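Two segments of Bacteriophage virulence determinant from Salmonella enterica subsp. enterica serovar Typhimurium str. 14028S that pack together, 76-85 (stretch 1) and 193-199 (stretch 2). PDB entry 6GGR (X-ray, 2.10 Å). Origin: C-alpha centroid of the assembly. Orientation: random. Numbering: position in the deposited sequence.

Stretch 1 76-85: RILEDAYTQS
Stretch 2 193-199: IILKEMG

This is a small contact between the C-terminal ends of two helices of one chain, in which a methionine side chain fills the apolar part while polar groups come close beside it without one clear direct hydrogen bond between the stretches. It buries 352 Å², both sides summed.

Residues 76-84 are helical, continuing a helix that begins earlier, with phi/psi near -60/-45 through Ala 81, -72/-39 at Tyr 82, -71/-27 at Thr 83 and -109/-26 at Gln 84; Ser 85 then leaves at -116/115. The bonds Ala 81 N to Ile 77 O (2.8 Å) and Ser 85 N to Ala 81 O (2.8 Å) hold the final turns. Residues 193-197 are the last part of a helix that begins earlier, near -63/-45 through Lys 196 and -65/-25 at Glu 197. Met 198 follows at -85/-2, its N bonded to Ile 194 O at 2.8 Å, and Gly 199 closes a Schellman motif at 78/19, its N bonded to Lys 196 O at 3.1 Å. Glycine suits this position because a CB would be jammed against the preceding carbonyl O. The register places Ser 85 CA 5.0 Å from Glu 197 CA and Gln 84 CA 5.2 Å from Met 198 CA.

Met 198 has the largest covered area. Its CA-to-CB bond points sideways, but the m, t, p rotamer brings the end of the side chain nearer to the first helix. Its CE lies 3.7 Å from Ala 81 N, 3.9 Å from Asp 80 CB and 4.2 Å from Ile 77 O, and its SD lies 3.8 Å from Ala 81 CB. A long, unbranched, flexible side chain can reach along the helix surface in this way, and the small alanine lets it come close to the backbone. Ile 194 (m, t) adds a looser apolar contact, with CG2 4.5 Å from Ala 81 CB.

The CA-to-CB bond of Ser 85 (chi1 t) points toward the second helix, its OG 3.7 Å from Ile 194 CA. This short side chain also caps a backbone N just past the stretch, a typical role for serine at an N-cap. The CA-to-CB bond of Glu 197 (m, t, chi3 -3°) also points toward its partner, and both carboxylate oxygens, OE1 and OE2, are hydrogen-bonded just outside the stretches. The 2.2 Å between its OE1 and Ser 85 OG is too short for a hydrogen bond; it is a clash in the model, and nothing rests on it.

Gln 84 (m, t, chi3 -102°), itself exposed, has its amide beside the carbonyl that follows the second helix, with NE2 2.8 Å from Met 198 O. Water 1 donates to Met 198 O at 2.7 Å and weakly to Gln 84 OE1 at 3.4 Å, bridging the stretches. Gln 84 O and Glu 197 O, 3.1 Å apart, are both acceptors and cannot bond to each other.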

ATOM      1  N   ARG B  76     -12.105  10.361 -17.525  1.00 44.08           N
ATOM      2  CA  ARG B  76     -13.499   9.935 -17.456  1.00 45.51           C
ATOM      3  C   ARG B  76     -14.014   9.995 -16.025  1.00 41.37           C
ATOM      4  O   ARG B  76     -15.090  10.542 -15.759  1.00 45.80           O
ATOM      5  CB  ARG B  76     -13.650   8.515 -18.004  1.00 65.71           C
ATOM      6  CG  ARG B  76     -13.210   8.323 -19.444  1.00 76.15           C
ATOM      7  CD  ARG B  76     -13.561   6.925 -19.936  1.00 73.45           C
ATOM      8  NE  ARG B  76     -12.946   5.873 -19.124  1.00 79.57           N
ATOM      9  CZ  ARG B  76     -13.517   5.293 -18.071  1.00 84.80           C
ATOM     10  NH1 ARG B  76     -14.731   5.652 -17.671  1.00 91.74           N
ATOM     11  NH2 ARG B  76     -12.869   4.344 -17.407  1.00 84.36           N
ATOM     12  N   ILE B  77     -13.251   9.434 -15.087  1.00 42.99           N
ATOM     13  CA  ILE B  77     -13.695   9.350 -13.698  1.00 37.38           C
ATOM     14  C   ILE B  77     -13.827  10.741 -13.092  1.00 37.78           C
ATOM     15  O   ILE B  77     -14.798  11.035 -12.384  1.00 39.14           O
ATOM     16  CB  ILE B  77     -12.726   8.458 -12.900  1.00 36.50           C
ATOM     17  CG1 ILE B  77     -12.900   7.000 -13.342  1.00 44.92           C
ATOM     18  CG2 ILE B  77     -12.953   8.598 -11.391  1.00 34.05           C
ATOM     19  CD1 ILE B  77     -11.821   6.064 -12.852  1.00 48.31           C
ATOM     20  N   LEU B  78     -12.856  11.618 -13.356  1.00 36.11           N
ATOM     21  CA  LEU B  78     -12.958  12.999 -12.893  1.00 39.66           C
ATOM     22  C   LEU B  78     -14.213  13.662 -13.444  1.00 45.05           C
ATOM     23  O   LEU B  78     -14.944  14.341 -12.717  1.00 36.62           O
ATOM     24  CB  LEU B  78     -11.717  13.784 -13.313  1.00 47.48           C
ATOM     25  CG  LEU B  78     -10.404  13.447 -12.609  1.00 47.12           C
ATOM     26  CD1 LEU B  78      -9.241  14.090 -13.347  1.00 42.31           C
ATOM     27  CD2 LEU B  78     -10.437  13.908 -11.163  1.00 48.35           C
ATOM     28  N   GLU B  79     -14.471  13.474 -14.739  1.00 47.39           N
ATOM     29  CA  GLU B  79     -15.647  14.061 -15.365  1.00 46.80           C
ATOM     30  C   GLU B  79     -16.930  13.555 -14.713  1.00 45.88           C
ATOM     31  O   GLU B  79     -17.821  14.344 -14.373  1.00 39.74           O
ATOM     32  CB  GLU B  79     -15.629  13.749 -16.864  1.00 56.96           C
ATOM     33  CG  GLU B  79     -16.867  14.172 -17.629  1.00 78.44           C
ATOM     34  CD  GLU B  79     -16.699  14.003 -19.129  1.00 85.95           C
ATOM     35  OE1 GLU B  79     -15.841  13.193 -19.545  1.00 82.00           O
ATOM     36  OE2 GLU B  79     -17.420  14.680 -19.893  1.00 84.37           O
ATOM     37  N   ASP B  80     -17.042  12.236 -14.529  1.00 38.94           N
ATOM     38  CA  ASP B  80     -18.239  11.674 -13.906  1.00 38.35           C
ATOM     39  C   ASP B  80     -18.399  12.163 -12.474  1.00 41.35           C
ATOM     40  O   ASP B  80     -19.510  12.496 -12.045  1.00 44.04           O
ATOM     41  CB  ASP B  80     -18.186  10.147 -13.935  1.00 45.72           C
ATOM     42  CG  ASP B  80     -18.420   9.579 -15.318  1.00 65.67           C
ATOM     43  OD1 ASP B  80     -19.047  10.268 -16.151  1.00 74.36           O
ATOM     44  OD2 ASP B  80     -17.982   8.438 -15.571  1.00 71.64           O
ATOM     45  N   ALA B  81     -17.304  12.199 -11.712  1.00 34.01           N
ATOM     46  CA  ALA B  81     -17.391  12.603 -10.313  1.00 33.93           C
ATOM     47  C   ALA B  81     -17.836  14.053 -10.182  1.00 35.29           C
ATOM     48  O   ALA B  81     -18.621  14.391  -9.288  1.00 36.16           O
ATOM     49  CB  ALA B  81     -16.044  12.400  -9.624  1.00 31.24           C
ATOM     50  N   TYR B  82     -17.344  14.927 -11.058  1.00 41.65           N
ATOM     51  CA  TYR B  82     -17.709  16.336 -10.968  1.00 41.10           C
ATOM     52  C   TYR B  82     -19.152  16.567 -11.400  1.00 44.20           C
ATOM     53  O   TYR B  82     -19.861  17.385 -10.804  1.00 45.31           O
ATOM     54  CB  TYR B  82     -16.757  17.176 -11.814  1.00 43.44           C
ATOM     55  CG  TYR B  82     -16.721  18.636 -11.422  1.00 47.48           C
ATOM     56  CD1 TYR B  82     -15.895  19.078 -10.398  1.00 54.66           C
ATOM     57  CD2 TYR B  82     -17.515  19.568 -12.071  1.00 37.55           C
ATOM     58  CE1 TYR B  82     -15.860  20.409 -10.035  1.00 52.69           C
ATOM     59  CE2 TYR B  82     -17.484  20.901 -11.719  1.00 45.29           C
ATOM     60  CZ  TYR B  82     -16.657  21.315 -10.700  1.00 50.75           C
ATOM     61  OH  TYR B  82     -16.630  22.644 -10.349  1.00 45.37           O
ATOM     62  N   THR B  83     -19.606  15.858 -12.436  1.00 44.73           N
ATOM     63  CA  THR B  83     -20.976  16.036 -12.901  1.00 38.85           C
ATOM     64  C   THR B  83     -21.986  15.455 -11.919  1.00 47.69           C
ATOM     65  O   THR B  83     -23.125  15.929 -11.857  1.00 42.39           O
ATOM     66  CB  THR B  83     -21.161  15.383 -14.275  1.00 58.32           C
ATOM     67  OG1 THR B  83     -20.847  13.986 -14.196  1.00 59.02           O
ATOM     68  CG2 THR B  83     -20.267  16.039 -15.309  1.00 62.02           C
ATOM     69  N   GLN B  84     -21.591  14.447 -11.137  1.00 40.13           N
ATOM     70  CA  GLN B  84     -22.535  13.668 -10.346  1.00 39.99           C
ATOM     71  C   GLN B  84     -22.456  13.911  -8.845  1.00 43.20           C
ATOM     72  O   GLN B  84     -23.453  13.678  -8.154  1.00 45.39           O
ATOM     73  CB  GLN B  84     -22.325  12.166 -10.605  1.00 35.13           C
ATOM     74  CG  GLN B  84     -22.612  11.744 -12.039  1.00 53.81           C
ATOM     75  CD  GLN B  84     -22.260  10.290 -12.309  1.00 79.33           C
ATOM     76  OE1 GLN B  84     -21.222   9.989 -12.902  1.00 76.61           O
ATOM     77  NE2 GLN B  84     -23.129   9.383 -11.882  1.00 99.23           N
ATOM     78  N   SER B  85     -21.306  14.331  -8.348  1.00 28.94           N
ATOM     79  CA  SER B  85     -21.113  14.505  -6.927  1.00 23.06           C
ATOM     80  C   SER B  85     -20.845  15.907  -6.478  1.00 31.49           C
ATOM     81  O   SER B  85     -19.849  16.460  -6.762  1.00 32.98           O
ATOM     82  CB  SER B  85     -19.943  13.621  -6.420  1.00 28.78           C
ATOM     83  OG  SER B  85     -19.715  13.768  -5.081  1.00 31.03           O
ATOM     84  N   ILE B 193     -18.607   8.815   0.305  1.00 34.41           N
ATOM     85  CA  ILE B 193     -19.702   9.732  -0.008  1.00 29.89           C
ATOM     86  C   ILE B 193     -19.724  10.052  -1.497  1.00 33.59           C
ATOM     87  O   ILE B 193     -20.786  10.065  -2.131  1.00 38.56           O
ATOM     88  CB  ILE B 193     -19.574  11.014   0.829  1.00 31.15           C
ATOM     89  CG1 ILE B 193     -19.680  10.684   2.319  1.00 33.03           C
ATOM     90  CG2 ILE B 193     -20.649  12.030   0.421  1.00 33.98           C
ATOM     91  CD1 ILE B 193     -19.252  11.819   3.233  1.00 37.84           C
ATOM     92  N   ILE B 194     -18.556  10.349  -2.067  1.00 31.87           N
ATOM     93  CA  ILE B 194     -18.469  10.686  -3.484  1.00 26.13           C
ATOM     94  C   ILE B 194     -19.001   9.538  -4.333  1.00 29.99           C
ATOM     95  O   ILE B 194     -19.813   9.737  -5.245  1.00 27.09           O
ATOM     96  CB  ILE B 194     -17.016  11.038  -3.851  1.00 36.43           C
ATOM     97  CG1 ILE B 194     -16.597  12.319  -3.128  1.00 30.11           C
ATOM     98  CG2 ILE B 194     -16.852  11.201  -5.363  1.00 34.94           C
ATOM     99  CD1 ILE B 194     -15.105  12.586  -3.171  1.00 34.08           C
ATOM    100  N   LEU B 195     -18.554   8.316  -4.041  1.00 32.32           N
ATOM    101  CA  LEU B 195     -18.970   7.164  -4.835  1.00 23.31           C
ATOM    102  C   LEU B 195     -20.477   6.952  -4.762  1.00 23.70           C
ATOM    103  O   LEU B 195     -21.118   6.660  -5.779  1.00 28.61           O
ATOM    104  CB  LEU B 195     -18.231   5.911  -4.367  1.00 23.31           C
ATOM    105  CG  LEU B 195     -16.978   5.544  -5.170  1.00 35.09           C
ATOM    106  CD1 LEU B 195     -15.954   6.657  -5.124  1.00 34.22           C
ATOM    107  CD2 LEU B 195     -16.382   4.248  -4.651  1.00 47.18           C
ATOM    108  N   LYS B 196     -21.066   7.077  -3.572  1.00 27.87           N
ATOM    109  CA  LYS B 196     -22.520   6.964  -3.476  1.00 37.27           C
ATOM    110  C   LYS B 196     -23.208   8.086  -4.240  1.00 38.22           C
ATOM    111  O   LYS B 196     -24.251   7.869  -4.868  1.00 27.50           O
ATOM    112  CB  LYS B 196     -22.964   6.967  -2.013  1.00 38.52           C
ATOM    113  CG  LYS B 196     -22.675   5.670  -1.265  1.00 35.67           C
ATOM    114  CD  LYS B 196     -23.388   4.478  -1.894  1.00 37.19           C
ATOM    115  CE  LYS B 196     -23.231   3.225  -1.045  1.00 38.49           C
ATOM    116  NZ  LYS B 196     -23.739   2.003  -1.740  1.00 44.79           N
ATOM    117  N   GLU B 197     -22.643   9.295  -4.196  1.00 31.35           N
ATOM    118  CA  GLU B 197     -23.193  10.394  -4.982  1.00 35.35           C
ATOM    119  C   GLU B 197     -23.062  10.145  -6.479  1.00 34.77           C
ATOM    120  O   GLU B 197     -23.843  10.701  -7.260  1.00 34.11           O
ATOM    121  CB  GLU B 197     -22.505  11.707  -4.606  1.00 33.24           C
ATOM    122  CG  GLU B 197     -22.864  12.231  -3.218  1.00 37.36           C
ATOM    123  CD  GLU B 197     -22.201  13.565  -2.895  1.00 39.48           C
ATOM    124  OE1 GLU B 197     -21.409  14.060  -3.723  1.00 38.55           O
ATOM    125  OE2 GLU B 197     -22.477  14.123  -1.812  1.00 35.70           O
ATOM    126  N   MET B 198     -22.094   9.324  -6.892  1.00 29.23           N
ATOM    127  CA  MET B 198     -21.901   8.963  -8.292  1.00 33.83           C
ATOM    128  C   MET B 198     -22.782   7.801  -8.733  1.00 34.20           C
ATOM    129  O   MET B 198     -22.730   7.420  -9.906  1.00 40.83           O
ATOM    130  CB  MET B 198     -20.434   8.587  -8.545  1.00 29.37           C
ATOM    131  CG  MET B 198     -19.446   9.730  -8.397  1.00 34.85           C
ATOM    132  SD  MET B 198     -17.743   9.162  -8.541  1.00 32.27           S
ATOM    133  CE  MET B 198     -17.672   8.828 -10.300  1.00 33.79           C
ATOM    134  N   GLY B 199     -23.574   7.223  -7.834  1.00 30.87           N
ATOM    135  CA  GLY B 199     -24.321   6.032  -8.176  1.00 37.95           C
ATOM    136  C   GLY B 199     -23.492   4.770  -8.177  1.00 42.58           C
ATOM    137  O   GLY B 199     -23.892   3.778  -8.793  1.00 42.23           O
TER
HETATM  138  O   HOH W   1     -20.968   6.734 -11.849  1.00 38.42           O